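Local coordinates for protein epoxide hydrolase (Aspergillus niger, PDB 3G02) that probably catalyses the hydrolysis of epoxides to diols, here as an enantioselective variant obtained by directed evolution, at residues E229-A234 with R355-T360; E243-D248 with K348-V353; I188-D193 with T387-F392; V198-G203 with A359-L364. The protein carries 9 engineered substitutions. All coordinates share one frame; numbering follows the deposited sequence.

Contact 1: residues E229-A234 with R355-T360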
loop_
_atom_site.group_PDB
_atom_site.type_symbol
_atom_site.label_atom_id
_atom_site.label_comp_id
_atom_site.label_asym_id
_atom_site.label_seq_id
_atom_site.Cartn_x
_atom_site.Cartn_y
_atom_site.Cartn_z
ATOM N N GLU A 229 -27.120 16.802 8.405
ATOM C CA GLU A 229 -27.734 17.769 9.320
ATOM C C GLU A 229 -28.817 17.155 10.199
ATOM O O GLU A 229 -29.054 17.623 11.310
ATOM C CB GLU A 229 -28.329 18.950 8.546
ATOM C CG GLU A 229 -27.299 19.924 7.994
ATOM C CD GLU A 229 -26.640 19.441 6.714
ATOM O OE1 GLU A 229 -27.221 18.576 6.022
ATOM O OE2 GLU A 229 -25.537 19.939 6.397
ATOM N N SER A 230 -29.472 16.114 9.692
ATOM C CA SER A 230 -30.543 15.440 10.424
ATOM C C SER A 230 -30.026 14.467 11.486
ATOM O O SER A 230 -30.795 13.967 12.308
ATOM C CB SER A 230 -31.470 14.706 9.453
ATOM O OG SER A 230 -30.878 13.499 8.996
ATOM N N LEU A 231 -28.723 14.194 11.460
ATOM C CA LEU A 231 -28.127 13.206 12.355
ATOM C C LEU A 231 -27.843 13.783 13.734
ATOM O O LEU A 231 -27.562 14.973 13.869
ATOM C CB LEU A 231 -26.837 12.644 11.745
ATOM C CG LEU A 231 -26.942 12.013 10.354
ATOM C CD1 LEU A 231 -25.572 11.515 9.922
ATOM C CD2 LEU A 231 -27.967 10.884 10.315
ATOM N N SER A 232 -27.912 12.926 14.751
ATOM C CA SER A 232 -27.576 13.313 16.120
ATOM C C SER A 232 -26.090 13.655 16.240
ATOM O O SER A 232 -25.291 13.289 15.371
ATOM C CB SER A 232 -27.939 12.193 17.096
ATOM O OG SER A 232 -27.069 11.082 16.947
ATOM N N ALA A 233 -25.725 14.361 17.307
ATOM C CA ALA A 233 -24.327 14.720 17.553
ATOM C C ALA A 233 -23.425 13.484 17.548
ATOM O O ALA A 233 -22.346 13.502 16.948
ATOM C CB ALA A 233 -24.193 15.480 18.865
ATOM N N ALA A 234 -23.883 12.417 18.205
ATOM C CA ALA A 234 -23.173 11.138 18.240
ATOM C C ALA A 234 -23.058 10.522 16.847
ATOM O O ALA A 234 -22.006 9.996 16.482
ATOM C CB ALA A 234 -23.862 10.169 19.193
ATOM N N ARG A 355 -28.282 4.426 11.873
ATOM C CA ARG A 355 -29.488 3.648 11.597
ATOM C C ARG A 355 -30.304 4.188 10.415
ATOM O O ARG A 355 -30.715 3.420 9.547
ATOM C CB ARG A 355 -30.366 3.563 12.853
ATOM C CG ARG A 355 -31.643 2.761 12.656
ATOM C CD ARG A 355 -32.454 2.640 13.935
ATOM N NE ARG A 355 -33.653 1.834 13.710
ATOM C CZ ARG A 355 -34.352 1.228 14.667
ATOM N NH1 ARG A 355 -33.981 1.320 15.937
ATOM N NH2 ARG A 355 -35.429 0.519 14.346
ATOM N N SER A 356 -30.526 5.503 10.386
ATOM C CA SER A 356 -31.356 6.124 9.345
ATOM C C SER A 356 -30.762 5.999 7.937
ATOM O O SER A 356 -31.484 6.099 6.942
ATOM C CB SER A 356 -31.632 7.592 9.679
ATOM O OG SER A 356 -30.437 8.347 9.688
ATOM N N TRP A 357 -29.450 5.787 7.858
ATOM C CA TRP A 357 -28.790 5.547 6.579
ATOM C C TRP A 357 -28.901 4.074 6.208
ATOM O O TRP A 357 -29.256 3.737 5.082
ATOM C CB TRP A 357 -27.323 5.964 6.648
ATOM C CG TRP A 357 -27.081 7.444 6.532
ATOM C CD1 TRP A 357 -27.983 8.454 6.742
ATOM C CD2 TRP A 357 -25.838 8.077 6.217
ATOM N NE1 TRP A 357 -27.378 9.676 6.556
ATOM C CE2 TRP A 357 -26.061 9.473 6.233
ATOM C CE3 TRP A 357 -24.556 7.600 5.902
ATOM C CZ2 TRP A 357 -25.049 10.397 5.953
ATOM C CZ3 TRP A 357 -23.550 8.519 5.625
ATOM C CH2 TRP A 357 -23.803 9.903 5.655
ATOM N N ILE A 358 -28.605 3.199 7.169
ATOM C CA ILE A 358 -28.703 1.754 6.968
ATOM C C ILE A 358 -30.128 1.342 6.570
ATOM O O ILE A 358 -30.321 0.459 5.733
ATOM C CB ILE A 358 -28.224 0.988 8.229
ATOM C CG1 ILE A 358 -26.748 1.303 8.497
ATOM C CG2 ILE A 358 -28.441 -0.518 8.080
ATOM C CD1 ILE A 358 -26.300 1.041 9.914
ATOM N N ALA A 359 -31.116 2.018 7.158
ATOM C CA ALA A 359 -32.530 1.760 6.876
ATOM C C ALA A 359 -32.922 1.978 5.410
ATOM O O ALA A 359 -33.890 1.383 4.931
ATOM C CB ALA A 359 -33.408 2.600 7.793
ATOM N N THR A 360 -32.167 2.817 4.700
ATOM C CA THR A 360 -32.442 3.090 3.284
ATOM C C THR A 360 -31.986 1.947 2.376
ATOM O O THR A 360 -32.288 1.938 1.180
ATOM C CB THR A 360 -31.767 4.395 2.788
ATOM O OG1 THR A 360 -30.347 4.208 2.713
ATOM C CG2 THR A 360 -32.085 5.568 3.703
HETATM O O HOH W 1 -31.493 11.057 10.310
#

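Contact 2: residues E243-D248 with K348-V353. Engineered in segment 348-353: Val-351 (natural residue Cys).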
loop_
_atom_site.group_PDB
_atom_site.type_symbol
_atom_site.label_atom_id
_atom_site.label_comp_id
_atom_site.label_asym_id
_atom_site.label_seq_id
_atom_site.Cartn_x
_atom_site.Cartn_y
_atom_site.Cartn_z
ATOM N N GLU A 243 -15.347 9.126 7.622
ATOM C CA GLU A 243 -14.653 9.988 6.658
ATOM C C GLU A 243 -13.132 9.938 6.818
ATOM O O GLU A 243 -12.411 9.831 5.821
ATOM C CB GLU A 243 -15.152 11.435 6.758
ATOM C CG GLU A 243 -16.527 11.677 6.142
ATOM C CD GLU A 243 -17.080 13.071 6.429
ATOM O OE1 GLU A 243 -16.429 13.853 7.156
ATOM O OE2 GLU A 243 -18.180 13.381 5.927
ATOM N N LYS A 244 -12.656 10.017 8.063
ATOM C CA LYS A 244 -11.231 9.837 8.368
ATOM C C LYS A 244 -10.737 8.469 7.901
ATOM O O LYS A 244 -9.646 8.359 7.325
ATOM C CB LYS A 244 -10.937 10.027 9.859
ATOM C CG LYS A 244 -9.467 9.791 10.207
ATOM C CD LYS A 244 -9.139 10.126 11.638
ATOM C CE LYS A 244 -7.646 9.963 11.889
ATOM N NZ LYS A 244 -7.291 10.313 13.289
ATOM N N PHE A 245 -11.530 7.426 8.136
ATOM C CA PHE A 245 -11.154 6.099 7.659
ATOM C C PHE A 245 -11.038 6.059 6.137
ATOM O O PHE A 245 -10.101 5.472 5.593
ATOM C CB PHE A 245 -12.131 5.020 8.131
ATOM C CG PHE A 245 -11.812 3.654 7.588
ATOM C CD1 PHE A 245 -10.803 2.881 8.162
ATOM C CD2 PHE A 245 -12.491 3.158 6.482
ATOM C CE1 PHE A 245 -10.493 1.625 7.650
ATOM C CE2 PHE A 245 -12.187 1.896 5.961
ATOM C CZ PHE A 245 -11.183 1.137 6.546
ATOM N N MET A 246 -11.992 6.678 5.450
ATOM C CA MET A 246 -12.009 6.625 3.991
ATOM C C MET A 246 -10.904 7.465 3.330
ATOM O O MET A 246 -10.630 7.289 2.143
ATOM C CB MET A 246 -13.394 7.001 3.448
ATOM C CG MET A 246 -14.500 6.001 3.789
ATOM S SD MET A 246 -14.177 4.297 3.276
ATOM C CE MET A 246 -14.101 4.477 1.497
ATOM N N THR A 247 -10.268 8.354 4.095
ATOM C CA THR A 247 -9.261 9.289 3.547
ATOM C C THR A 247 -7.854 9.144 4.123
ATOM O O THR A 247 -6.866 9.405 3.423
ATOM C CB THR A 247 -9.658 10.749 3.754
ATOM O OG1 THR A 247 -9.840 10.999 5.153
ATOM C CG2 THR A 247 -10.931 11.086 2.982
ATOM N N ASP A 248 -7.765 8.785 5.398
ATOM C CA ASP A 248 -6.477 8.530 6.038
ATOM C C ASP A 248 -6.263 7.040 6.284
ATOM O O ASP A 248 -5.130 6.597 6.428
ATOM C CB ASP A 248 -6.363 9.295 7.361
ATOM C CG ASP A 248 -5.020 9.079 8.048
ATOM O OD1 ASP A 248 -3.999 9.582 7.530
ATOM O OD2 ASP A 248 -4.990 8.405 9.096
ATOM N N LYS A 348 -16.895 1.807 17.387
ATOM C CA LYS A 348 -15.509 1.942 16.939
ATOM C C LYS A 348 -15.221 1.101 15.705
ATOM O O LYS A 348 -14.066 0.814 15.379
ATOM C CB LYS A 348 -14.528 1.646 18.077
ATOM C CG LYS A 348 -14.558 2.718 19.155
ATOM C CD LYS A 348 -13.450 2.552 20.168
ATOM C CE LYS A 348 -13.584 3.597 21.264
ATOM N NZ LYS A 348 -12.509 3.493 22.285
ATOM N N ASP A 349 -16.283 0.715 15.007
ATOM C CA ASP A 349 -16.137 0.089 13.701
ATOM C C ASP A 349 -15.596 1.122 12.704
ATOM O O ASP A 349 -15.513 2.311 13.015
ATOM C CB ASP A 349 -17.471 -0.484 13.231
ATOM C CG ASP A 349 -17.306 -1.718 12.359
ATOM O OD1 ASP A 349 -16.249 -1.877 11.706
ATOM O OD2 ASP A 349 -18.244 -2.533 12.313
ATOM N N LEU A 350 -15.227 0.661 11.513
ATOM C CA LEU A 350 -14.482 1.482 10.554
ATOM C C LEU A 350 -15.299 2.615 9.953
ATOM O O LEU A 350 -14.807 3.733 9.803
ATOM C CB LEU A 350 -13.920 0.609 9.424
ATOM C CG LEU A 350 -13.155 -0.644 9.857
ATOM C CD1 LEU A 350 -12.683 -1.428 8.646
ATOM C CD2 LEU A 350 -11.983 -0.257 10.746
ATOM N N VAL A 351 -16.547 2.317 9.611
ATOM C CA VAL A 351 -17.380 3.249 8.864
ATOM C C VAL A 351 -18.772 3.281 9.504
ATOM O O VAL A 351 -19.741 2.766 8.940
ATOM C CB VAL A 351 -17.408 2.888 7.355
ATOM C CG1 VAL A 351 -16.080 3.258 6.702
ATOM C CG2 VAL A 351 -17.686 1.400 7.143
ATOM N N PRO A 352 -18.861 3.877 10.709
ATOM C CA PRO A 352 -20.061 3.749 11.538
ATOM C C PRO A 352 -21.220 4.637 11.090
ATOM O O PRO A 352 -21.548 5.634 11.746
ATOM C CB PRO A 352 -19.562 4.100 12.946
ATOM C CG PRO A 352 -18.346 4.935 12.742
ATOM C CD PRO A 352 -17.820 4.699 11.355
ATOM N N VAL A 353 -21.832 4.249 9.973
ATOM C CA VAL A 353 -23.010 4.921 9.428
ATOM C C VAL A 353 -24.213 4.687 10.348
ATOM O O VAL A 353 -24.312 3.631 10.978
ATOM C CB VAL A 353 -23.323 4.468 7.968
ATOM C CG1 VAL A 353 -22.255 4.977 7.015
ATOM C CG2 VAL A 353 -23.456 2.952 7.861
#

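Contact 3: residues I188-D193 with T387-F392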
loop_
_atom_site.group_PDB
_atom_site.type_symbol
_atom_site.label_atom_id
_atom_site.label_comp_id
_atom_site.label_asym_id
_atom_site.label_seq_id
_atom_site.Cartn_x
_atom_site.Cartn_y
_atom_site.Cartn_z
ATOM N N ILE A 188 -30.203 -18.308 7.027
ATOM C CA ILE A 188 -29.945 -16.921 7.385
ATOM C C ILE A 188 -28.445 -16.658 7.260
ATOM O O ILE A 188 -27.632 -17.555 7.492
ATOM C CB ILE A 188 -30.436 -16.610 8.824
ATOM C CG1 ILE A 188 -31.958 -16.778 8.903
ATOM C CG2 ILE A 188 -30.030 -15.200 9.261
ATOM C CD1 ILE A 188 -32.521 -16.669 10.302
ATOM N N ILE A 189 -28.100 -15.433 6.871
ATOM C CA ILE A 189 -26.705 -14.997 6.805
ATOM C C ILE A 189 -26.416 -13.969 7.890
ATOM O O ILE A 189 -27.179 -13.023 8.072
ATOM C CB ILE A 189 -26.361 -14.389 5.419
ATOM C CG1 ILE A 189 -26.474 -15.448 4.316
ATOM C CG2 ILE A 189 -24.961 -13.745 5.423
ATOM C CD1 ILE A 189 -25.525 -16.639 4.471
ATOM N N GLN A 190 -25.313 -14.178 8.607
ATOM C CA GLN A 190 -24.730 -13.166 9.474
ATOM C C GLN A 190 -23.425 -12.770 8.796
ATOM O O GLN A 190 -22.653 -13.635 8.395
ATOM C CB GLN A 190 -24.443 -13.743 10.865
ATOM C CG GLN A 190 -24.361 -12.706 11.991
ATOM C CD GLN A 190 -23.177 -11.764 11.863
ATOM O OE1 GLN A 190 -23.336 -10.541 11.843
ATOM N NE2 GLN A 190 -21.982 -12.331 11.780
ATOM N N GLY A 191 -23.202 -11.472 8.632
ATOM C CA GLY A 191 -21.994 -11.004 7.960
ATOM C C GLY A 191 -21.403 -9.737 8.534
ATOM O O GLY A 191 -22.113 -8.888 9.077
ATOM N N GLY A 192 -20.082 -9.635 8.420
ATOM C CA GLY A 192 -19.339 -8.417 8.720
ATOM C C GLY A 192 -18.300 -8.215 7.637
ATOM O O GLY A 192 -17.996 -9.146 6.884
ATOM N N ASP A 193 -17.768 -6.999 7.550
ATOM C CA ASP A 193 -16.706 -6.673 6.600
ATOM C C ASP A 193 -17.099 -7.085 5.171
ATOM O O ASP A 193 -18.240 -6.861 4.752
ATOM C CB ASP A 193 -15.393 -7.315 7.053
ATOM C CG ASP A 193 -14.189 -6.618 6.483
ATOM O OD1 ASP A 193 -13.926 -5.480 6.910
ATOM O OD2 ASP A 193 -13.526 -7.198 5.602
ATOM N N THR A 387 -25.874 -12.634 21.078
ATOM C CA THR A 387 -27.179 -12.277 21.631
ATOM C C THR A 387 -28.045 -11.567 20.596
ATOM O O THR A 387 -29.233 -11.874 20.462
ATOM C CB THR A 387 -27.019 -11.428 22.912
ATOM O OG1 THR A 387 -26.400 -12.231 23.926
ATOM C CG2 THR A 387 -28.366 -10.924 23.429
ATOM N N ASP A 388 -27.447 -10.634 19.855
ATOM C CA ASP A 388 -28.158 -9.928 18.786
ATOM C C ASP A 388 -28.626 -10.878 17.694
ATOM O O ASP A 388 -29.779 -10.813 17.267
ATOM C CB ASP A 388 -27.276 -8.846 18.164
ATOM C CG ASP A 388 -27.066 -7.657 19.077
ATOM O OD1 ASP A 388 -27.560 -7.670 20.231
ATOM O OD2 ASP A 388 -26.392 -6.704 18.632
ATOM N N LEU A 389 -27.734 -11.762 17.250
ATOM C CA LEU A 389 -28.077 -12.728 16.203
ATOM C C LEU A 389 -29.234 -13.612 16.641
ATOM O O LEU A 389 -30.185 -13.806 15.885
ATOM C CB LEU A 389 -26.872 -13.588 15.804
ATOM C CG LEU A 389 -27.127 -14.713 14.785
ATOM C CD1 LEU A 389 -27.593 -14.165 13.428
ATOM C CD2 LEU A 389 -25.892 -15.596 14.623
ATOM N N THR A 390 -29.143 -14.136 17.863
ATOM C CA THR A 390 -30.182 -15.005 18.419
ATOM C C THR A 390 -31.529 -14.285 18.465
ATOM O O THR A 390 -32.545 -14.837 18.035
ATOM C CB THR A 390 -29.797 -15.507 19.820
ATOM O OG1 THR A 390 -28.569 -16.238 19.743
ATOM C CG2 THR A 390 -30.879 -16.422 20.376
ATOM N N ALA A 391 -31.528 -13.051 18.966
ATOM C CA ALA A 391 -32.745 -12.236 19.021
ATOM C C ALA A 391 -33.315 -11.975 17.627
ATOM O O ALA A 391 -34.535 -12.010 17.430
ATOM C CB ALA A 391 -32.481 -10.930 19.751
ATOM N N PHE A 392 -32.431 -11.729 16.661
ATOM C CA PHE A 392 -32.839 -11.478 15.279
ATOM C C PHE A 392 -33.538 -12.696 14.673
ATOM O O PHE A 392 -34.602 -12.561 14.063
ATOM C CB PHE A 392 -31.627 -11.063 14.432
ATOM C CG PHE A 392 -31.926 -10.916 12.961
ATOM C CD1 PHE A 392 -32.672 -9.840 12.487
ATOM C CD2 PHE A 392 -31.448 -11.853 12.047
ATOM C CE1 PHE A 392 -32.945 -9.705 11.126
ATOM C CE2 PHE A 392 -31.717 -11.728 10.689
ATOM C CZ PHE A 392 -32.464 -10.651 10.227
#

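Contact 4: residues V198-G203 with A359-L364. With FMT (formic acid), chain D.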
loop_
_atom_site.group_PDB
_atom_site.type_symbol
_atom_site.label_atom_id
_atom_site.label_comp_id
_atom_site.label_asym_id
_atom_site.label_seq_id
_atom_site.Cartn_x
_atom_site.Cartn_y
_atom_site.Cartn_z
ATOM N N VAL A 198 -21.087 -9.821 0.664
ATOM C CA VAL A 198 -21.498 -11.160 0.233
ATOM C C VAL A 198 -22.901 -11.462 0.770
ATOM O O VAL A 198 -23.774 -11.910 0.020
ATOM C CB VAL A 198 -20.483 -12.240 0.664
ATOM C CG1 VAL A 198 -20.954 -13.641 0.265
ATOM C CG2 VAL A 198 -19.120 -11.955 0.046
ATOM N N GLY A 199 -23.123 -11.176 2.054
ATOM C CA GLY A 199 -24.446 -11.335 2.667
ATOM C C GLY A 199 -25.542 -10.512 2.006
ATOM O O GLY A 199 -26.669 -10.991 1.840
ATOM N N ARG A 200 -25.220 -9.276 1.635
ATOM C CA ARG A 200 -26.160 -8.413 0.922
ATOM C C ARG A 200 -26.579 -9.051 -0.403
ATOM O O ARG A 200 -27.770 -9.106 -0.718
ATOM C CB ARG A 200 -25.558 -7.023 0.680
ATOM C CG ARG A 200 -26.484 -6.065 -0.075
ATOM C CD ARG A 200 -25.980 -4.627 -0.061
ATOM N NE ARG A 200 -26.040 -4.035 1.277
ATOM C CZ ARG A 200 -27.105 -3.427 1.793
ATOM N NH1 ARG A 200 -28.229 -3.308 1.090
ATOM N NH2 ARG A 200 -27.047 -2.925 3.021
ATOM N N LEU A 201 -25.601 -9.538 -1.165
ATOM C CA LEU A 201 -25.877 -10.179 -2.454
ATOM C C LEU A 201 -26.737 -11.432 -2.297
ATOM O O LEU A 201 -27.633 -11.688 -3.112
ATOM C CB LEU A 201 -24.580 -10.506 -3.198
ATOM C CG LEU A 201 -23.714 -9.328 -3.655
ATOM C CD1 LEU A 201 -22.427 -9.842 -4.265
ATOM C CD2 LEU A 201 -24.454 -8.431 -4.646
ATOM N N LEU A 202 -26.472 -12.204 -1.246
ATOM C CA LEU A 202 -27.302 -13.365 -0.920
ATOM C C LEU A 202 -28.743 -12.954 -0.609
ATOM O O LEU A 202 -29.694 -13.569 -1.104
ATOM C CB LEU A 202 -26.691 -14.159 0.240
ATOM C CG LEU A 202 -25.377 -14.876 -0.106
ATOM C CD1 LEU A 202 -24.632 -15.314 1.141
ATOM C CD2 LEU A 202 -25.623 -16.063 -1.036
ATOM N N GLY A 203 -28.903 -11.904 0.193
ATOM C CA GLY A 203 -30.229 -11.375 0.506
ATOM C C GLY A 203 -30.966 -10.884 -0.728
ATOM O O GLY A 203 -32.170 -11.108 -0.874
ATOM N N ALA A 359 -31.116 2.018 7.158
ATOM C CA ALA A 359 -32.530 1.760 6.876
ATOM C C ALA A 359 -32.922 1.978 5.410
ATOM O O ALA A 359 -33.890 1.383 4.931
ATOM C CB ALA A 359 -33.408 2.600 7.793
ATOM N N THR A 360 -32.167 2.817 4.700
ATOM C CA THR A 360 -32.442 3.090 3.284
ATOM C C THR A 360 -31.986 1.947 2.376
ATOM O O THR A 360 -32.288 1.938 1.180
ATOM C CB THR A 360 -31.767 4.395 2.788
ATOM O OG1 THR A 360 -30.347 4.208 2.713
ATOM C CG2 THR A 360 -32.085 5.568 3.703
ATOM N N THR A 361 -31.255 0.992 2.949
ATOM C CA THR A 361 -30.605 -0.062 2.170
ATOM C C THR A 361 -31.262 -1.438 2.315
ATOM O O THR A 361 -30.821 -2.416 1.701
ATOM C CB THR A 361 -29.104 -0.178 2.523
ATOM O OG1 THR A 361 -28.956 -0.838 3.784
ATOM C CG2 THR A 361 -28.451 1.191 2.587
ATOM N N GLY A 362 -32.307 -1.514 3.131
ATOM C CA GLY A 362 -33.018 -2.768 3.323
ATOM C C GLY A 362 -34.233 -2.664 4.219
ATOM O O GLY A 362 -34.493 -1.619 4.817
ATOM N N ASN A 363 -34.972 -3.767 4.295
ATOM C CA ASN A 363 -36.118 -3.907 5.185
ATOM C C ASN A 363 -35.614 -4.103 6.618
ATOM O O ASN A 363 -35.668 -5.207 7.173
ATOM C CB ASN A 363 -36.990 -5.080 4.707
ATOM C CG ASN A 363 -38.187 -5.349 5.610
ATOM O OD1 ASN A 363 -38.726 -4.444 6.255
ATOM N ND2 ASN A 363 -38.605 -6.609 5.658
ATOM N N LEU A 364 -35.114 -3.014 7.199
ATOM C CA LEU A 364 -34.471 -3.048 8.509
ATOM C C LEU A 364 -35.501 -3.177 9.625
ATOM O O LEU A 364 -36.104 -2.187 10.046
ATOM C CB LEU A 364 -33.586 -1.809 8.712
ATOM C CG LEU A 364 -32.721 -1.757 9.977
ATOM C CD1 LEU A 364 -31.582 -2.771 9.909
ATOM C CD2 LEU A 364 -32.180 -0.356 10.195
HETATM C C FMT D . -22.804 -4.146 2.957
HETATM O O1 FMT D . -21.738 -3.624 3.281
HETATM O O2 FMT D . -23.870 -3.533 2.884
#

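Contact 1: residues E229-A234 with R355-T360
Leu-231 and Trp-357 cross at about a right angle, one methyl of the leucine nearest the indole nitrogen and the other nearest the six-membered ring. CD2 of Leu-231 comes to 4.0 Å from NE1 of Trp-357, and CD1 of Leu-231 stands 4.2 Å from CZ2 of Trp-357. CD2 approaches the ring obliquely, so the pair is a dispersive contact rather than a stack. CD2 of Leu-231 is also 3.6 Å from OG of Ser-356, which puts one methyl close to both the serine hydroxyl and the indole nitrogen. The torsions of the leucine explain this: CG lies beside the backbone N (chi1 -56°), and chi2 of -180° sends CD1 straight on while CD2 turns aside toward Ser-356 and NE1. The backbones stay well apart, with 8.3 Å between the CA atoms of Leu-231 and Ser-356.

No direct hydrogen bond joins the segments. A water links the two serine hydroxyls instead, giving a proton to OG of Ser-230 at 2.8 Å and lying 3.0 Å from OG of Ser-356; OG of Ser-230 is bonded to the Ser-227 carbonyl as well. The carbonyl of Trp-357 receives OG1 of Thr-360 at 2.7 Å, in its own plane, as well as the Thr-360 amide. Next door, Ser-232 caps helix 233-248 and its amide meets Glu-235, the pattern of a capping box. The chemistry is therefore mainly apolar: the indole N-H already has its acceptor in the carbonyl of Pro-226 where the methyls of Leu-231 pack beside it, probably at little polar cost.

Contact 2: residues E243-D248 with K348-V353
The loop that follows strand 340-345 borders the predicted active site, and here Leu-350 of that loop packs on Phe-245 of helix 233-248. CB of Leu-350 sits almost exactly over the ring, 3.8 Å from the centroid of Phe-245 and 4° off its normal, a well-formed CH-pi contact. CD1 of Leu-350 then reaches CZ of Phe-245 at 3.6 Å, so the leucine runs from the middle of the ring toward its far end. Phe-245 extends to the loop because its CG is anti to the backbone N (chi1 177°), and CB of Phe-245 also rests 3.4 Å from the carbonyl O of Leu-350. The engineered Val-351 touches the same ring obliquely, with CG1 at 3.6 Å from CD2 of Phe-245. CG1 of Val-351 is also 4.1 Å from SD of Met-246.

On the active-site side, OD1 of Asp-349 accepts the Leu-350 amide N at 2.7 Å and is also hydrogen-bonded to ND1 of His-375, a predicted proton donor, as the acid of an alpha/beta-hydrolase triad would be. Leu-350 itself touches His-375, and its side chain lies about 5 Å from that of the predicted nucleophile Asp-193. The loop is thus layered between the predicted catalytic residues and helix 233-248, whose Met-242 extends the packing onto Val-351 and Val-353, while Asp-248 makes a salt bridge to Arg-259 of the second subunit.

Contact 3: residues I188-D193 with T387-F392
OE1 of Gln-190 is gripped by two groups, the side chains of Asn-215 and His-213, while the aliphatic part of the same glutamine carries the contact with Leu-389. The two bonds fix the amide at the end of strand 209-214. Chi1 of -157°, roughly anti to the backbone N, sends CG toward the helix, and the bend at chi2 (-66°) directs the amide beyond it to Asn-215 and His-213. CG of Gln-190 lies 3.8 Å from CD1 of Leu-389 and 4.2 Å from its other methyl, CD2, so both methyls face the methylene, CD1 the nearer. CB of Gln-190 adds a further approach of 4.1 Å to CD1 of Leu-389.

Two residues back along the strand, Ile-188 points the same way. CG2 of Ile-188 comes at the edge of the Phe-392 ring, close to the ring plane, 4.1 Å from CE2 of Phe-392. Phe-392 meets Phe-366 edge-to-face as well, so the ring is packed from more than one quarter. No hydrogen bond crosses between the segments: between these two the contact is apolar, with 7.5 Å between the CA atoms of Gln-190 and Leu-389.

Past Gln-190 the chain enters Gly-191, Gly-192 and Asp-193, the predicted nucleophile, whose positive phi fits the strained turn of a nucleophile elbow. Strand 187-191 lies between the parallel strands 110-115 and 209-214, with helix 382-396 covering the sheet face to which Ile-188 and Gln-190 point; Ile-189 points away from that helix and packs against helix 194-205.

Contact 4: residues V198-G203 with A359-L364
Helix residues 198-203 stand well back from the turn at 359-361 and the strand that begins at Gly-362: the nearest CA atoms, those of Arg-200 and Gly-362, are 9.2 Å apart. The gap is spanned by Arg-200, which crosses Thr-361 at about a right angle. Its chain is extended at first and bent at chi3 (-68°), which swings the guanidinium round to meet the threonine end-on. NH1 of Arg-200 donates to the carbonyl O of Thr-361 at 2.8 Å, with an N-H...O angle of 157°; the oxygen lies in the guanidinium plane, whereas the donor is tilted from the carbonyl plane. NH2 of Arg-200 donates to OG1 of Thr-361 at 2.9 Å and 152°, the hydroxyl somewhat out of the guanidinium plane. OG1 in turn bonds to the carbonyl of Ile-358, which sets the hydroxyl in place as an acceptor.

The remaining nitrogen is used too: NE of Arg-200 binds O2 of a formic acid at 2.7 Å, and NH2 adds a weak bond to that atom. NH1 also reaches the carbonyl of Leu-335, so the buried cation is met by several oxygens that probably stabilise its charge. The formic acid, also held by the amide of Asn-218, probably comes from the crystallisation liquor. Phe-341 of strand 340-345 touches both Arg-200 and Thr-361, an arrangement that fits the alpha/beta-hydrolase fold, in which the helix following the nucleophile elbow packs against one face of the central sheet.

In the fold
Along the chain the contacts nest: contact 3 closes the widest loop and holds the others. Contact 4 lies inside it, as does contact 1, which ends on the stretch shared with contact 4 and encloses contact 2. Contacts 3 and 4 reach the same sheet, contact 3 at strand 187-191 inside it and contact 4 at its edge strand 362-369; their centres are about 13 Å apart, and strand 187-191 and helix 194-205 run consecutively through them. Contacts 1 and 2 share helix 233-248, with centres about 15 Å apart, and join it to the chain leading from strand 340-345 to strand 362-369. Contacts 2 and 3 come within about 5 Å without touching, consistent with both bordering the predicted active site.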